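Local structure of choline/ethanolamine kinase family protein (Mesorhizobium loti, 3DXQ) at residues Leu117-Phe128 with Trp197-Asp208. The protein probably phosphorylates ethanolamine or a related amino alcohol, as a phosphotransferase of the choline/ethanolamine kinase family with a protein-kinase-like fold. Sequence-based numbering, arbitrary orientation.
Sequences LHGSGAVFPFRF and WEYSGMNDPLWD
Arg127 and Met202 (selenomethionine) form a single backbone bridge of parallel pattern, because both bonds converge on Met202: its N donates to Phe126 O (2.8 Å) and its O accepts from Phe128 N (2.8 Å). Beside the bridge, Ser200 CB lies over one face of the Phe124 ring, 4.1 Å from its centroid, a CH-pi contact. Phe124 CZ also approaches Trp197 CZ3, and Leu117 CD2 meets the indole edge, 3.9 Å from CZ3. With CG anti to the backbone N (chi1 -174°), the Phe128 ring passes the Asn203 amide, bringing CZ over a face of Trp207, 3.8 Å from CZ2, ring planes at 44°. At the end of helix 106-118, His118 NE2 donates to Asp208 OD2 (3.0 Å), which lies in the imidazole plane but is met on its anti side, 34° out of the carboxylate plane; Pro205 CB covers one ring face. Tyr230 OH bonds ND1, so both ring nitrogens are held, fixing its rotation. Asp208 also accepts from the backbone N of His177 and Cys178; three donors would probably favour an ionised carboxylate, and these bonds recall the helix-F aspartate of protein kinases, which steadies the catalytic loop, a role Asp208 probably shares.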
loop_
_atom_site.group_PDB
_atom_site.type_symbol
_atom_site.label_atom_id
_atom_site.label_comp_id
_atom_site.label_asym_id
_atom_site.label_seq_id
_atom_site.Cartn_x
_atom_site.Cartn_y
_atom_site.Cartn_z
ATOM N N LEU A 117 -1.325 -8.770 -11.192
ATOM C CA LEU A 117 -0.495 -7.569 -11.291
ATOM C C LEU A 117 0.936 -7.902 -11.569
ATOM O O LEU A 117 1.488 -7.457 -12.563
ATOM C CB LEU A 117 -0.573 -6.730 -10.009
ATOM C CG LEU A 117 0.370 -5.522 -9.906
ATOM C CD1 LEU A 117 0.067 -4.531 -11.035
ATOM C CD2 LEU A 117 0.313 -4.847 -8.520
ATOM N N HIS A 118 1.544 -8.667 -10.671
ATOM C CA HIS A 118 2.970 -9.001 -10.777
ATOM C C HIS A 118 3.259 -9.816 -12.019
ATOM O O HIS A 118 4.285 -9.665 -12.650
ATOM C CB HIS A 118 3.437 -9.746 -9.541
ATOM C CG HIS A 118 3.269 -8.973 -8.272
ATOM N ND1 HIS A 118 3.197 -9.575 -7.039
ATOM C CD2 HIS A 118 3.136 -7.646 -8.050
ATOM C CE1 HIS A 118 3.037 -8.651 -6.108
ATOM N NE2 HIS A 118 3.004 -7.469 -6.694
ATOM N N GLY A 119 2.323 -10.662 -12.391
ATOM C CA GLY A 119 2.452 -11.468 -13.600
ATOM C C GLY A 119 2.120 -10.753 -14.876
ATOM O O GLY A 119 2.187 -11.370 -15.939
ATOM N N SER A 120 1.763 -9.471 -14.796
ATOM C CA SER A 120 1.389 -8.685 -15.997
ATOM C C SER A 120 2.588 -8.104 -16.763
ATOM O O SER A 120 3.746 -8.302 -16.412
ATOM C CB SER A 120 0.483 -7.522 -15.601
ATOM O OG SER A 120 1.230 -6.493 -14.958
ATOM N N GLY A 121 2.292 -7.369 -17.818
ATOM C CA GLY A 121 3.327 -6.685 -18.570
ATOM C C GLY A 121 3.488 -5.250 -18.102
ATOM O O GLY A 121 4.273 -4.497 -18.686
ATOM N N ALA A 122 2.746 -4.874 -17.060
ATOM C CA ALA A 122 2.865 -3.554 -16.458
ATOM C C ALA A 122 4.330 -3.198 -16.287
ATOM O O ALA A 122 5.089 -4.035 -15.854
ATOM C CB ALA A 122 2.170 -3.531 -15.100
ATOM N N VAL A 123 4.705 -1.964 -16.644
ATOM C CA VAL A 123 6.052 -1.432 -16.441
ATOM C C VAL A 123 5.953 -0.134 -15.670
ATOM O O VAL A 123 5.368 0.817 -16.175
ATOM C CB VAL A 123 6.755 -1.099 -17.764
ATOM C CG1 VAL A 123 8.057 -0.344 -17.487
ATOM C CG2 VAL A 123 7.010 -2.374 -18.563
ATOM N N PHE A 124 6.506 -0.100 -14.453
ATOM C CA PHE A 124 6.498 1.110 -13.622
ATOM C C PHE A 124 7.872 1.749 -13.702
ATOM O O PHE A 124 8.874 1.054 -13.627
ATOM C CB PHE A 124 6.127 0.827 -12.158
ATOM C CG PHE A 124 4.741 0.232 -11.947
ATOM C CD1 PHE A 124 3.720 0.376 -12.886
ATOM C CD2 PHE A 124 4.445 -0.406 -10.737
ATOM C CE1 PHE A 124 2.436 -0.146 -12.637
ATOM C CE2 PHE A 124 3.190 -0.923 -10.476
ATOM C CZ PHE A 124 2.171 -0.797 -11.434
ATOM N N PRO A 125 7.927 3.087 -13.827
ATOM C CA PRO A 125 9.190 3.782 -14.105
ATOM C C PRO A 125 10.172 3.861 -12.960
ATOM O O PRO A 125 11.365 3.974 -13.199
ATOM C CB PRO A 125 8.733 5.204 -14.442
ATOM C CG PRO A 125 7.476 5.372 -13.695
ATOM C CD PRO A 125 6.802 4.037 -13.696
ATOM N N PHE A 126 9.688 3.842 -11.728
ATOM C CA PHE A 126 10.578 4.026 -10.595
ATOM C C PHE A 126 10.783 2.754 -9.798
ATOM O O PHE A 126 9.958 1.865 -9.810
ATOM C CB PHE A 126 10.071 5.176 -9.723
ATOM C CG PHE A 126 9.955 6.493 -10.469
ATOM C CD1 PHE A 126 10.958 6.918 -11.346
ATOM C CD2 PHE A 126 8.853 7.324 -10.267
ATOM C CE1 PHE A 126 10.846 8.137 -12.023
ATOM C CE2 PHE A 126 8.744 8.553 -10.942
ATOM C CZ PHE A 126 9.737 8.953 -11.811
ATOM N N ARG A 127 11.931 2.687 -9.145
ATOM C CA ARG A 127 12.351 1.546 -8.362
ATOM C C ARG A 127 11.996 1.855 -6.914
ATOM O O ARG A 127 12.248 2.954 -6.439
ATOM C CB ARG A 127 13.866 1.358 -8.544
ATOM C CG ARG A 127 14.535 0.306 -7.676
ATOM C CD ARG A 127 14.258 -1.100 -8.163
ATOM N NE ARG A 127 14.946 -2.111 -7.345
ATOM C CZ ARG A 127 14.461 -2.683 -6.235
ATOM N NH1 ARG A 127 13.260 -2.365 -5.747
ATOM N NH2 ARG A 127 15.192 -3.592 -5.595
ATOM N N PHE A 128 11.393 0.898 -6.216
ATOM C CA PHE A 128 11.056 1.074 -4.809
ATOM C C PHE A 128 12.335 0.876 -4.010
ATOM O O PHE A 128 12.986 -0.149 -4.132
ATOM C CB PHE A 128 9.979 0.077 -4.389
ATOM C CG PHE A 128 9.469 0.287 -2.988
ATOM C CD1 PHE A 128 8.490 1.239 -2.723
ATOM C CD2 PHE A 128 9.981 -0.461 -1.925
ATOM C CE1 PHE A 128 8.029 1.444 -1.429
ATOM C CE2 PHE A 128 9.516 -0.268 -0.634
ATOM C CZ PHE A 128 8.537 0.685 -0.388
ATOM N N TRP A 197 -2.360 4.405 -6.968
ATOM C CA TRP A 197 -1.065 3.923 -7.423
ATOM C C TRP A 197 0.035 4.925 -7.251
ATOM O O TRP A 197 1.069 4.824 -7.889
ATOM C CB TRP A 197 -1.185 3.501 -8.895
ATOM C CG TRP A 197 -2.193 2.424 -9.041
ATOM C CD1 TRP A 197 -3.532 2.582 -9.189
ATOM C CD2 TRP A 197 -1.959 1.010 -8.988
ATOM N NE1 TRP A 197 -4.151 1.362 -9.262
ATOM C CE2 TRP A 197 -3.207 0.376 -9.134
ATOM C CE3 TRP A 197 -0.817 0.219 -8.846
ATOM C CZ2 TRP A 197 -3.343 -1.006 -9.147
ATOM C CZ3 TRP A 197 -0.954 -1.156 -8.852
ATOM C CH2 TRP A 197 -2.206 -1.754 -9.002
ATOM N N GLU A 198 -0.153 5.870 -6.350
ATOM C CA GLU A 198 0.841 6.936 -6.185
ATOM C C GLU A 198 2.219 6.473 -5.681
ATOM O O GLU A 198 3.229 7.120 -5.983
ATOM C CB GLU A 198 0.286 8.055 -5.297
ATOM C CG GLU A 198 0.017 7.638 -3.866
ATOM C CD GLU A 198 -0.863 8.623 -3.132
ATOM O OE1 GLU A 198 -0.546 9.843 -3.152
ATOM O OE2 GLU A 198 -1.865 8.172 -2.536
ATOM N N TYR A 199 2.272 5.366 -4.939
ATOM C CA TYR A 199 3.553 4.855 -4.427
ATOM C C TYR A 199 4.110 3.676 -5.245
ATOM O O TYR A 199 5.089 3.045 -4.846
ATOM C CB TYR A 199 3.415 4.431 -2.966
ATOM C CG TYR A 199 3.069 5.529 -1.989
ATOM C CD1 TYR A 199 4.069 6.256 -1.331
ATOM C CD2 TYR A 199 1.750 5.799 -1.676
ATOM C CE1 TYR A 199 3.744 7.249 -0.399
ATOM C CE2 TYR A 199 1.412 6.787 -0.770
ATOM C CZ TYR A 199 2.405 7.507 -0.131
ATOM O OH TYR A 199 2.028 8.473 0.772
ATOM N N SER A 200 3.492 3.390 -6.388
ATOM C CA SER A 200 3.878 2.258 -7.224
ATOM C C SER A 200 5.315 2.328 -7.625
ATOM O O SER A 200 5.877 3.412 -7.700
ATOM C CB SER A 200 3.046 2.219 -8.507
ATOM O OG SER A 200 1.673 2.103 -8.225
ATOM N N GLY A 201 5.884 1.157 -7.905
ATOM C CA GLY A 201 7.271 1.020 -8.349
ATOM C C GLY A 201 7.674 -0.446 -8.570
ATOM O O GLY A 201 6.924 -1.375 -8.237
HETATM N N MSE A 202 8.850 -0.663 -9.154
HETATM C CA MSE A 202 9.382 -2.003 -9.299
HETATM C C MSE A 202 9.864 -2.341 -7.890
HETATM O O MSE A 202 10.440 -1.480 -7.222
HETATM C CB MSE A 202 10.541 -2.037 -10.293
HETATM C CG MSE A 202 10.200 -1.553 -11.679
HETATM SE SE MSE A 202 8.596 -2.459 -12.379
HETATM C CE MSE A 202 9.342 -4.316 -12.459
ATOM N N ASN A 203 9.612 -3.575 -7.443
ATOM C CA ASN A 203 9.907 -3.991 -6.094
ATOM C C ASN A 203 9.897 -5.521 -5.994
ATOM O O ASN A 203 9.562 -6.230 -6.957
ATOM C CB ASN A 203 8.838 -3.394 -5.166
ATOM C CG ASN A 203 9.250 -3.387 -3.693
ATOM O OD1 ASN A 203 10.334 -3.820 -3.329
ATOM N ND2 ASN A 203 8.363 -2.891 -2.846
ATOM N N ASP A 204 10.311 -6.025 -4.831
ATOM C CA ASP A 204 10.173 -7.440 -4.493
ATOM C C ASP A 204 8.676 -7.681 -4.326
ATOM O O ASP A 204 8.078 -7.117 -3.421
ATOM C CB ASP A 204 10.897 -7.713 -3.189
ATOM C CG ASP A 204 10.890 -9.162 -2.792
ATOM O OD1 ASP A 204 10.109 -9.953 -3.366
ATOM O OD2 ASP A 204 11.683 -9.483 -1.869
ATOM N N PRO A 205 8.069 -8.511 -5.197
ATOM C CA PRO A 205 6.643 -8.749 -5.173
ATOM C C PRO A 205 6.092 -9.063 -3.799
ATOM O O PRO A 205 4.950 -8.709 -3.514
ATOM C CB PRO A 205 6.480 -9.981 -6.088
ATOM C CG PRO A 205 7.838 -10.527 -6.277
ATOM C CD PRO A 205 8.718 -9.341 -6.224
ATOM N N LEU A 206 6.880 -9.723 -2.957
ATOM C CA LEU A 206 6.419 -10.081 -1.617
ATOM C C LEU A 206 6.324 -8.907 -0.652
ATOM O O LEU A 206 5.845 -9.060 0.483
ATOM C CB LEU A 206 7.271 -11.222 -1.021
ATOM C CG LEU A 206 7.243 -12.491 -1.862
ATOM C CD1 LEU A 206 7.766 -13.678 -1.092
ATOM C CD2 LEU A 206 5.831 -12.761 -2.434
ATOM N N TRP A 207 6.768 -7.733 -1.080
ATOM C CA TRP A 207 6.578 -6.550 -0.250
ATOM C C TRP A 207 5.086 -6.239 -0.183
ATOM O O TRP A 207 4.573 -5.869 0.879
ATOM C CB TRP A 207 7.300 -5.337 -0.804
ATOM C CG TRP A 207 6.776 -4.094 -0.224
ATOM C CD1 TRP A 207 5.713 -3.367 -0.676
ATOM C CD2 TRP A 207 7.269 -3.421 0.934
ATOM N NE1 TRP A 207 5.511 -2.273 0.135
ATOM C CE2 TRP A 207 6.460 -2.274 1.124
ATOM C CE3 TRP A 207 8.318 -3.664 1.818
ATOM C CZ2 TRP A 207 6.659 -1.390 2.162
ATOM C CZ3 TRP A 207 8.522 -2.780 2.861
ATOM C CH2 TRP A 207 7.692 -1.655 3.029
ATOM N N ASP A 208 4.408 -6.376 -1.322
ATOM C CA ASP A 208 2.978 -6.140 -1.408
ATOM C C ASP A 208 2.202 -7.051 -0.475
ATOM O O ASP A 208 1.291 -6.591 0.245
ATOM C CB ASP A 208 2.475 -6.334 -2.860
ATOM C CG ASP A 208 2.692 -5.097 -3.742
ATOM O OD1 ASP A 208 3.153 -4.040 -3.223
ATOM O OD2 ASP A 208 2.363 -5.171 -4.954
#